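Local coordinates for glycosylation Associate Protein 1 (Streptococcus agalactiae serotype V, PDB 6OYC) that probably takes part, in complex with its Gap partners, in the glycosylation and accessory Sec secretion of a streptococcal surface adhesin, at residues H3-W8 against V51-M56; S7-N12 against S233-H238; L96-G101 against I134-N139. One frame throughout, in Å; residues are numbered along the deposited sequence.

Interaction 1 of 3, residues H3-W8 against V51-M56; sequences HFIPSW and VVLNYM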
loop_
_atom_site.group_PDB
_atom_site.type_symbol
_atom_site.label_atom_id
_atom_site.label_comp_id
_atom_site.label_asym_id
_atom_site.label_seq_id
_atom_site.Cartn_x
_atom_site.Cartn_y
_atom_site.Cartn_z
ATOM N N HIS A 3 -12.417 16.095 -5.814
ATOM C CA HIS A 3 -11.714 16.009 -4.538
ATOM C C HIS A 3 -11.696 14.552 -4.085
ATOM O O HIS A 3 -12.754 13.971 -3.803
ATOM C CB HIS A 3 -12.387 16.892 -3.495
ATOM C CG HIS A 3 -12.688 18.268 -3.986
ATOM N ND1 HIS A 3 -11.918 19.359 -3.650
ATOM C CD2 HIS A 3 -13.664 18.730 -4.805
ATOM C CE1 HIS A 3 -12.413 20.438 -4.230
ATOM N NE2 HIS A 3 -13.468 20.082 -4.942
ATOM N N PHE A 4 -10.496 13.965 -4.014
ATOM C CA PHE A 4 -10.345 12.576 -3.596
ATOM C C PHE A 4 -10.052 12.540 -2.104
ATOM O O PHE A 4 -9.176 13.268 -1.619
ATOM C CB PHE A 4 -9.217 11.874 -4.359
ATOM C CG PHE A 4 -9.575 11.492 -5.774
ATOM C CD1 PHE A 4 -9.419 12.405 -6.821
ATOM C CD2 PHE A 4 -10.047 10.224 -6.064
ATOM C CE1 PHE A 4 -9.737 12.054 -8.129
ATOM C CE2 PHE A 4 -10.367 9.868 -7.362
ATOM C CZ PHE A 4 -10.211 10.780 -8.397
ATOM N N ILE A 5 -10.779 11.704 -1.373
ATOM C CA ILE A 5 -10.486 11.536 0.046
ATOM C C ILE A 5 -10.033 10.093 0.245
ATOM O O ILE A 5 -10.859 9.178 0.135
ATOM C CB ILE A 5 -11.691 11.874 0.926
ATOM C CG1 ILE A 5 -12.133 13.328 0.664
ATOM C CG2 ILE A 5 -11.354 11.620 2.384
ATOM C CD1 ILE A 5 -13.205 13.805 1.582
ATOM N N PRO A 6 -8.750 9.848 0.539
ATOM C CA PRO A 6 -8.245 8.478 0.678
ATOM C C PRO A 6 -8.517 7.913 2.065
ATOM O O PRO A 6 -8.962 8.610 2.978
ATOM C CB PRO A 6 -6.732 8.644 0.456
ATOM C CG PRO A 6 -6.444 9.992 1.056
ATOM C CD PRO A 6 -7.690 10.851 0.778
ATOM N N SER A 7 -8.220 6.624 2.209
ATOM C CA SER A 7 -8.239 5.918 3.495
ATOM C C SER A 7 -6.850 5.348 3.733
ATOM O O SER A 7 -6.635 4.137 3.587
ATOM C CB SER A 7 -9.300 4.798 3.529
ATOM O OG SER A 7 -10.595 5.364 3.577
ATOM N N TRP A 8 -5.902 6.222 4.031
ATOM C CA TRP A 8 -4.527 5.767 4.205
ATOM C C TRP A 8 -4.167 5.853 5.673
ATOM O O TRP A 8 -3.127 6.414 6.042
ATOM C CB TRP A 8 -3.555 6.597 3.367
ATOM C CG TRP A 8 -3.810 6.525 1.899
ATOM C CD1 TRP A 8 -4.469 5.532 1.216
ATOM C CD2 TRP A 8 -3.409 7.486 0.925
ATOM N NE1 TRP A 8 -4.508 5.828 -0.135
ATOM C CE2 TRP A 8 -3.852 7.014 -0.339
ATOM C CE3 TRP A 8 -2.714 8.701 0.991
ATOM C CZ2 TRP A 8 -3.629 7.718 -1.513
ATOM C CZ3 TRP A 8 -2.478 9.391 -0.182
ATOM C CH2 TRP A 8 -2.948 8.907 -1.415
ATOM N N VAL A 51 -7.346 15.062 -0.648
ATOM C CA VAL A 51 -7.718 15.685 0.620
ATOM C C VAL A 51 -7.386 14.671 1.707
ATOM O O VAL A 51 -8.134 13.703 1.912
ATOM C CB VAL A 51 -9.201 16.091 0.670
ATOM C CG1 VAL A 51 -9.536 16.716 2.008
ATOM C CG2 VAL A 51 -9.577 17.039 -0.496
ATOM N N VAL A 52 -6.286 14.903 2.421
ATOM C CA VAL A 52 -5.699 13.916 3.328
ATOM C C VAL A 52 -6.054 14.304 4.752
ATOM O O VAL A 52 -5.677 15.385 5.219
ATOM C CB VAL A 52 -4.173 13.826 3.147
ATOM C CG1 VAL A 52 -3.561 12.855 4.167
ATOM C CG2 VAL A 52 -3.849 13.390 1.725
ATOM N N LEU A 53 -6.748 13.415 5.456
ATOM C CA LEU A 53 -7.288 13.781 6.759
ATOM C C LEU A 53 -6.383 13.397 7.916
ATOM O O LEU A 53 -6.446 14.040 8.964
ATOM C CB LEU A 53 -8.661 13.144 6.966
ATOM C CG LEU A 53 -9.777 13.586 6.023
ATOM C CD1 LEU A 53 -11.113 12.951 6.447
ATOM C CD2 LEU A 53 -9.909 15.090 5.976
ATOM N N ASN A 54 -5.548 12.369 7.765
ATOM C CA ASN A 54 -4.714 11.902 8.863
ATOM C C ASN A 54 -3.315 12.489 8.765
ATOM O O ASN A 54 -2.919 13.066 7.753
ATOM C CB ASN A 54 -4.639 10.371 8.886
ATOM C CG ASN A 54 -4.058 9.793 7.605
ATOM O OD1 ASN A 54 -4.498 10.119 6.505
ATOM N ND2 ASN A 54 -3.065 8.933 7.748
ATOM N N TYR A 55 -2.569 12.328 9.853
ATOM C CA TYR A 55 -1.195 12.816 9.953
ATOM C C TYR A 55 -0.280 12.020 9.010
ATOM O O TYR A 55 -0.171 10.792 9.126
ATOM C CB TYR A 55 -0.757 12.678 11.413
ATOM C CG TYR A 55 0.638 13.138 11.772
ATOM C CD1 TYR A 55 1.077 14.429 11.471
ATOM C CD2 TYR A 55 1.516 12.284 12.429
ATOM C CE1 TYR A 55 2.342 14.848 11.819
ATOM C CE2 TYR A 55 2.773 12.696 12.795
ATOM C CZ TYR A 55 3.184 13.972 12.479
ATOM O OH TYR A 55 4.439 14.384 12.831
ATOM N N MET A 56 0.375 12.696 8.068
ATOM C CA MET A 56 1.184 12.009 7.051
ATOM C C MET A 56 2.514 12.727 6.816
ATOM O O MET A 56 2.744 13.324 5.757
ATOM C CB MET A 56 0.388 11.885 5.747
ATOM C CG MET A 56 -0.739 10.862 5.818
ATOM S SD MET A 56 -0.016 9.216 5.772
ATOM C CE MET A 56 -0.030 8.914 3.996
HETATM O O HOH W 1 -5.999 9.138 4.444
HETATM O O HOH W 2 -8.135 10.894 4.515
#

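Interaction 2 of 3, residues S7-N12 against S233-H238; sequences SWYNEN and SFNQVH. With SO4 (sulfate ion), chain J.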
loop_
_atom_site.group_PDB
_atom_site.type_symbol
_atom_site.label_atom_id
_atom_site.label_comp_id
_atom_site.label_asym_id
_atom_site.label_seq_id
_atom_site.Cartn_x
_atom_site.Cartn_y
_atom_site.Cartn_z
ATOM N N SER A 7 -8.220 6.624 2.209
ATOM C CA SER A 7 -8.239 5.918 3.495
ATOM C C SER A 7 -6.850 5.348 3.733
ATOM O O SER A 7 -6.635 4.137 3.587
ATOM C CB SER A 7 -9.300 4.798 3.529
ATOM O OG SER A 7 -10.595 5.364 3.577
ATOM N N TRP A 8 -5.902 6.222 4.031
ATOM C CA TRP A 8 -4.527 5.767 4.205
ATOM C C TRP A 8 -4.167 5.853 5.673
ATOM O O TRP A 8 -3.127 6.414 6.042
ATOM C CB TRP A 8 -3.555 6.597 3.367
ATOM C CG TRP A 8 -3.810 6.525 1.899
ATOM C CD1 TRP A 8 -4.469 5.532 1.216
ATOM C CD2 TRP A 8 -3.409 7.486 0.925
ATOM N NE1 TRP A 8 -4.508 5.828 -0.135
ATOM C CE2 TRP A 8 -3.852 7.014 -0.339
ATOM C CE3 TRP A 8 -2.714 8.701 0.991
ATOM C CZ2 TRP A 8 -3.629 7.718 -1.513
ATOM C CZ3 TRP A 8 -2.478 9.391 -0.182
ATOM C CH2 TRP A 8 -2.948 8.907 -1.415
ATOM N N TYR A 9 -5.058 5.322 6.501
ATOM C CA TYR A 9 -5.050 5.473 7.940
ATOM C C TYR A 9 -4.128 4.440 8.586
ATOM O O TYR A 9 -3.667 3.484 7.951
ATOM C CB TYR A 9 -6.473 5.334 8.476
ATOM C CG TYR A 9 -7.374 6.412 7.964
ATOM C CD1 TYR A 9 -7.020 7.748 8.121
ATOM C CD2 TYR A 9 -8.561 6.113 7.300
ATOM C CE1 TYR A 9 -7.814 8.757 7.663
ATOM C CE2 TYR A 9 -9.376 7.144 6.820
ATOM C CZ TYR A 9 -8.990 8.467 7.015
ATOM O OH TYR A 9 -9.757 9.523 6.564
ATOM N N ASN A 10 -3.869 4.645 9.874
ATOM C CA ASN A 10 -3.125 3.702 10.696
ATOM C C ASN A 10 -4.132 2.806 11.402
ATOM O O ASN A 10 -5.069 3.299 12.036
ATOM C CB ASN A 10 -2.243 4.448 11.701
ATOM C CG ASN A 10 -1.446 3.523 12.625
ATOM O OD1 ASN A 10 -1.957 2.527 13.137
ATOM N ND2 ASN A 10 -0.190 3.889 12.877
ATOM N N GLU A 11 -3.928 1.492 11.278
ATOM C CA GLU A 11 -4.851 0.498 11.823
ATOM C C GLU A 11 -5.070 0.671 13.321
ATOM O O GLU A 11 -6.171 0.435 13.825
ATOM C CB GLU A 11 -4.301 -0.904 11.558
ATOM C CG GLU A 11 -5.267 -1.863 10.918
ATOM C CD GLU A 11 -4.618 -3.195 10.604
ATOM O OE1 GLU A 11 -3.575 -3.537 11.217
ATOM O OE2 GLU A 11 -5.155 -3.898 9.727
ATOM N N ASN A 12 -4.025 1.018 14.060
ATOM C CA ASN A 12 -4.106 1.050 15.512
ATOM C C ASN A 12 -4.293 2.448 16.072
ATOM O O ASN A 12 -4.446 2.597 17.285
ATOM C CB ASN A 12 -2.862 0.388 16.094
ATOM C CG ASN A 12 -2.721 -1.035 15.608
ATOM O OD1 ASN A 12 -3.670 -1.818 15.716
ATOM N ND2 ASN A 12 -1.573 -1.368 15.020
ATOM N N SER A 233 -13.208 7.504 -0.475
ATOM C CA SER A 233 -12.850 6.159 -0.051
ATOM C C SER A 233 -13.787 5.707 1.071
ATOM O O SER A 233 -13.793 6.304 2.152
ATOM C CB SER A 233 -11.398 6.182 0.427
ATOM O OG SER A 233 -10.781 4.937 0.252
ATOM N N PHE A 234 -14.598 4.677 0.823
ATOM C CA PHE A 234 -15.588 4.273 1.826
ATOM C C PHE A 234 -14.902 3.809 3.109
ATOM O O PHE A 234 -14.137 2.843 3.096
ATOM C CB PHE A 234 -16.494 3.155 1.288
ATOM C CG PHE A 234 -17.649 2.813 2.208
ATOM C CD1 PHE A 234 -17.445 2.090 3.376
ATOM C CD2 PHE A 234 -18.940 3.212 1.898
ATOM C CE1 PHE A 234 -18.503 1.774 4.213
ATOM C CE2 PHE A 234 -20.000 2.899 2.728
ATOM C CZ PHE A 234 -19.784 2.174 3.888
ATOM N N ASN A 235 -15.212 4.465 4.224
ATOM C CA ASN A 235 -14.629 4.088 5.501
ATOM C C ASN A 235 -15.520 4.582 6.633
ATOM O O ASN A 235 -15.863 5.771 6.684
ATOM C CB ASN A 235 -13.216 4.675 5.634
ATOM C CG ASN A 235 -12.367 3.902 6.601
ATOM O OD1 ASN A 235 -12.820 3.542 7.682
ATOM N ND2 ASN A 235 -11.131 3.618 6.210
ATOM N N GLN A 236 -15.875 3.687 7.555
ATOM C CA GLN A 236 -16.683 4.128 8.690
ATOM C C GLN A 236 -15.965 5.143 9.574
ATOM O O GLN A 236 -16.630 5.887 10.295
ATOM C CB GLN A 236 -17.123 2.937 9.542
ATOM C CG GLN A 236 -15.987 2.150 10.157
ATOM C CD GLN A 236 -16.465 0.893 10.892
ATOM O OE1 GLN A 236 -16.136 -0.232 10.498
ATOM N NE2 GLN A 236 -17.248 1.081 11.957
ATOM N N VAL A 237 -14.633 5.212 9.548
ATOM C CA VAL A 237 -13.974 6.207 10.400
ATOM C C VAL A 237 -14.252 7.632 9.925
ATOM O O VAL A 237 -14.090 8.572 10.709
ATOM C CB VAL A 237 -12.453 5.955 10.496
ATOM C CG1 VAL A 237 -12.165 4.524 10.972
ATOM C CG2 VAL A 237 -11.772 6.215 9.145
ATOM N N HIS A 238 -14.676 7.837 8.672
ATOM C CA HIS A 238 -14.944 9.203 8.229
ATOM C C HIS A 238 -16.235 9.410 7.429
ATOM O O HIS A 238 -16.556 10.556 7.118
ATOM C CB HIS A 238 -13.750 9.738 7.413
ATOM C CG HIS A 238 -13.499 8.999 6.137
ATOM N ND1 HIS A 238 -12.235 8.861 5.604
ATOM C CD2 HIS A 238 -14.341 8.362 5.284
ATOM C CE1 HIS A 238 -12.309 8.170 4.479
ATOM N NE2 HIS A 238 -13.577 7.864 4.257
HETATM S S SO4 J . -15.762 -0.301 6.773
HETATM O O1 SO4 J . -15.609 1.112 6.416
HETATM O O2 SO4 J . -16.939 -0.492 7.626
HETATM O O3 SO4 J . -15.928 -1.102 5.543
HETATM O O4 SO4 J . -14.543 -0.767 7.464
HETATM O O HOH W 3 -8.082 4.935 -0.190
#

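Interaction 3 of 3, residues L96-G101 against I134-N139; sequences LNWPEG and IDYFAN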
loop_
_atom_site.group_PDB
_atom_site.type_symbol
_atom_site.label_atom_id
_atom_site.label_comp_id
_atom_site.label_asym_id
_atom_site.label_seq_id
_atom_site.Cartn_x
_atom_site.Cartn_y
_atom_site.Cartn_z
ATOM N N LEU A 96 23.366 15.782 13.890
ATOM C CA LEU A 96 22.500 16.295 14.939
ATOM C C LEU A 96 23.303 16.555 16.218
ATOM O O LEU A 96 24.461 16.122 16.372
ATOM C CB LEU A 96 21.368 15.319 15.228
ATOM C CG LEU A 96 20.520 15.029 13.991
ATOM C CD1 LEU A 96 19.439 14.011 14.271
ATOM C CD2 LEU A 96 19.924 16.328 13.489
ATOM N N ASN A 97 22.664 17.260 17.155
ATOM C CA ASN A 97 23.322 17.644 18.403
ATOM C C ASN A 97 23.267 16.488 19.406
ATOM O O ASN A 97 22.633 16.559 20.456
ATOM C CB ASN A 97 22.703 18.915 18.968
ATOM C CG ASN A 97 23.127 20.148 18.209
ATOM O OD1 ASN A 97 24.256 20.253 17.766
ATOM N ND2 ASN A 97 22.214 21.075 18.033
ATOM N N TRP A 98 23.955 15.392 19.043
ATOM C CA TRP A 98 24.094 14.255 19.942
ATOM C C TRP A 98 24.883 14.668 21.184
ATOM O O TRP A 98 25.654 15.625 21.137
ATOM C CB TRP A 98 24.803 13.106 19.220
ATOM C CG TRP A 98 24.035 12.605 18.021
ATOM C CD1 TRP A 98 24.378 12.739 16.700
ATOM C CD2 TRP A 98 22.776 11.918 18.041
ATOM N NE1 TRP A 98 23.415 12.171 15.902
ATOM C CE2 TRP A 98 22.422 11.659 16.700
ATOM C CE3 TRP A 98 21.919 11.491 19.065
ATOM C CZ2 TRP A 98 21.244 10.986 16.355
ATOM C CZ3 TRP A 98 20.747 10.833 18.724
ATOM C CH2 TRP A 98 20.425 10.575 17.377
ATOM N N PRO A 99 24.704 13.973 22.308
ATOM C CA PRO A 99 25.656 14.140 23.420
ATOM C C PRO A 99 27.076 13.904 22.921
ATOM O O PRO A 99 27.312 13.053 22.061
ATOM C CB PRO A 99 25.232 13.068 24.430
ATOM C CG PRO A 99 23.812 12.687 24.041
ATOM C CD PRO A 99 23.711 12.912 22.567
ATOM N N GLU A 100 28.025 14.680 23.444
ATOM C CA GLU A 100 29.414 14.534 23.020
ATOM C C GLU A 100 29.894 13.096 23.183
ATOM O O GLU A 100 29.568 12.422 24.160
ATOM C CB GLU A 100 30.330 15.467 23.817
ATOM C CG GLU A 100 31.642 15.845 23.086
ATOM C CD GLU A 100 31.599 17.248 22.454
ATOM O OE1 GLU A 100 32.635 17.685 21.901
ATOM O OE2 GLU A 100 30.534 17.915 22.507
ATOM N N GLY A 101 30.662 12.630 22.207
ATOM C CA GLY A 101 31.296 11.333 22.306
ATOM C C GLY A 101 30.436 10.124 21.991
ATOM O O GLY A 101 30.872 8.998 22.266
ATOM N N ILE A 134 13.618 9.002 15.101
ATOM C CA ILE A 134 14.615 8.571 16.069
ATOM C C ILE A 134 13.919 8.239 17.389
ATOM O O ILE A 134 13.214 9.089 17.962
ATOM C CB ILE A 134 15.697 9.635 16.284
ATOM C CG1 ILE A 134 16.450 9.910 14.983
ATOM C CG2 ILE A 134 16.613 9.215 17.407
ATOM C CD1 ILE A 134 17.213 11.208 15.026
ATOM N N ASP A 135 14.125 7.004 17.872
ATOM C CA ASP A 135 13.722 6.628 19.221
ATOM C C ASP A 135 14.831 7.048 20.169
ATOM O O ASP A 135 15.969 6.588 20.039
ATOM C CB ASP A 135 13.473 5.128 19.337
ATOM C CG ASP A 135 12.241 4.669 18.565
ATOM O OD1 ASP A 135 11.416 5.520 18.142
ATOM O OD2 ASP A 135 12.114 3.439 18.371
ATOM N N TYR A 136 14.513 7.933 21.103
ATOM C CA TYR A 136 15.503 8.500 22.002
ATOM C C TYR A 136 15.287 7.902 23.385
ATOM O O TYR A 136 14.151 7.821 23.863
ATOM C CB TYR A 136 15.396 10.024 22.023
ATOM C CG TYR A 136 16.669 10.703 22.435
ATOM C CD1 TYR A 136 16.979 10.886 23.779
ATOM C CD2 TYR A 136 17.563 11.173 21.485
ATOM C CE1 TYR A 136 18.149 11.506 24.157
ATOM C CE2 TYR A 136 18.731 11.810 21.854
ATOM C CZ TYR A 136 19.024 11.972 23.185
ATOM O OH TYR A 136 20.194 12.607 23.543
ATOM N N PHE A 137 16.371 7.455 24.005
ATOM C CA PHE A 137 16.303 6.603 25.179
ATOM C C PHE A 137 16.914 7.313 26.365
ATOM O O PHE A 137 17.804 8.149 26.209
ATOM C CB PHE A 137 17.057 5.271 24.979
ATOM C CG PHE A 137 16.339 4.307 24.106
ATOM C CD1 PHE A 137 16.349 4.475 22.726
ATOM C CD2 PHE A 137 15.651 3.234 24.660
ATOM C CE1 PHE A 137 15.681 3.593 21.913
ATOM C CE2 PHE A 137 14.972 2.345 23.849
ATOM C CZ PHE A 137 14.975 2.531 22.468
ATOM N N ALA A 138 16.436 6.944 27.550
ATOM C CA ALA A 138 17.103 7.253 28.803
ATOM C C ALA A 138 16.994 6.023 29.685
ATOM O O ALA A 138 15.932 5.390 29.738
ATOM C CB ALA A 138 16.501 8.477 29.491
ATOM N N ASN A 139 18.113 5.661 30.323
ATOM C CA ASN A 139 18.192 4.483 31.185
ATOM C C ASN A 139 17.612 3.253 30.507
ATOM O O ASN A 139 16.806 2.528 31.089
ATOM C CB ASN A 139 17.477 4.715 32.518
ATOM C CG ASN A 139 18.037 5.874 33.290
ATOM O OD1 ASN A 139 17.347 6.874 33.514
ATOM N ND2 ASN A 139 19.296 5.751 33.720
#

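Interaction 1 of 3, residues H3-W8 against V51-M56
Ile5 and Val51 form the apolar centre, where strand 2-5 lies beside strand 48-52. Ile5 CG1 comes within 4.0 Å of Val51 CB, the two side chains crossing obliquely, and Ile5 CG2 also reaches Leu53 CD1. With CG2 anti to its carbonyl carbon, Val51 places this methyl near His3 CB. Tyr216, Tyr219 and Ile212 of helix 208-223 cover this side. Pro6 follows the strand: its CD sits 3.1 Å from Val51 O, and its CG touches Val52 CG2. Pro6 CB also lies over the centre of the Trp8 ring, and at right angles to that side chain comes Met56, whose bent chain sets CE 4.0 Å from Trp8 CE3.

The backbones are joined by Val51 N donating to Phe4 O (2.7 Å). Farther on the chains separate and waters fill in. One water bridges Pro6 O to Leu53 N; another accepts from Trp8 N and donates to Asn54 OD1 at 2.7 Å. With CG between its backbone N and carbonyl carbon (chi1 60°), Asn54 holds its amide near segment 3-8, and ND2 gives a weak bond to Trp8 O (3.0 Å) besides its bond to Tyr16 O. Strand 2-5, helix 33-43 and strand 48-52 form a β-α-β unit of a Rossmann-like parallel sheet, consistent with the GT-B clan to which this accessory Sec family belongs.

Interaction 2 of 3, residues S7-N12 against S233-H238
Tyr9 and His238 meet rim to rim, their planes at 68°, and Tyr9 OH shares a 2.7 Å hydrogen bond with His238 ND1 in which either could donate. With CG between its backbone N and carbonyl carbon (chi1 64°), His238 holds its ring between Tyr9 and Ser233 O. The other ring nitrogen, NE2, donates to Ser233 O at 2.6 Å, only 5° out of the ring plane, so both nitrogens are engaged and the rotation of the imidazole is fixed. Asn235 CB covers one face of this ring, nearer its rim than its centre.

The Tyr9 phenol and Val237 lie alongside, pointing opposite ways, with CE2 3.5 Å from Val237 CG2. Asn235 CG, anti to its backbone N, brings the amide between Ser7 OG and Val237 N. Its ND2 lies at the edge of the Tyr9 ring and makes a weak bond to Ser7 OG (3.2 Å), while OD1 accepts from Val237 N at 3.1 Å. Ser7 OG also lies 3.4 Å from His238 CE1. A water joins Ser7 N to Ser233 OG. Gln236 N donates to O1 of a sulfate (2.8 Å), also held by Asn260, Asn261 and Asn264 and probably from the crystallisation liquor.

The loop after strand 229-233 thus forms an Asx turn at Asn235 and leads through the N-cap His238 into helix 239-242, at the C-terminal edge of the parallel sheet, where Rossmann-like domains commonly bind ligands.

Interaction 3 of 3, residues L96-G101 against I134-N139
Trp98 reaches across from its loop to touch Ile134 and Tyr136 on strand 131-138, and its indole carries much of the contact. From CB the side chain sets out with CG anti to the carbonyl carbon (chi1 -62°), while Leu96 CB sits 3.8 Å over one face of the ring, closer to the rim than to the middle. On the five-membered part, NE1 donates to Phe93 O of the same chain, which satisfies the polar atom and helps to set the indole's orientation. The six-membered part points to the strand. Its CZ3 comes 3.8 Å from Tyr136 CE2, the two aromatic side chains passing antiparallel. CH2, at the far end, meets Ile134 tip to tip, lying 4.0 Å from both CD1 and CG2 of that residue.

Ile134 CD1 is shared: Leu96 CD1 approaches it tip to tip at 3.7 Å, so leucine and indole converge on one methyl. At the other end Pro99 meets Tyr136, with both CG and CD 3.7 Å from the phenol OH. Tyr136 CG is anti to the backbone N (chi1 -156°), and OH at the end of its ring is the atom that meets the proline. Ala121 of the adjacent strand 118-125 lies against both Trp98 and Ile134.

All the contacts across the two segments are between side chains, and the CA atoms remain more than 10 Å apart. The arrangement is that of a loop folded over one face of an extended antiparallel β-sheet, its alternate residues Ile134 and Tyr136 receiving the loop's apolar side chains at the protein surface.

Overall arrangement
From the N terminus, strand 2-5 enters first, and interactions 1 and 2 start from its end, sharing Ser7 and Trp8. Interaction 1 closes the shorter loop, through helix 33-43 to strand 48-52. Interaction 2 closes a much longer one, returning after strand 229-233 on the other side of strand 2-5; together they link three neighbouring strands of the seven-stranded parallel sheet. The two touch, as where Tyr9 packs on Leu53 and Asn54. Interaction 3 follows interaction 1 in series and is nested inside the loop closed by interaction 2. Its centre lies about 33 and 35 Å from those of interactions 1 and 2, in the antiparallel sheet that the chain forms between strands 73-75 and 229-233.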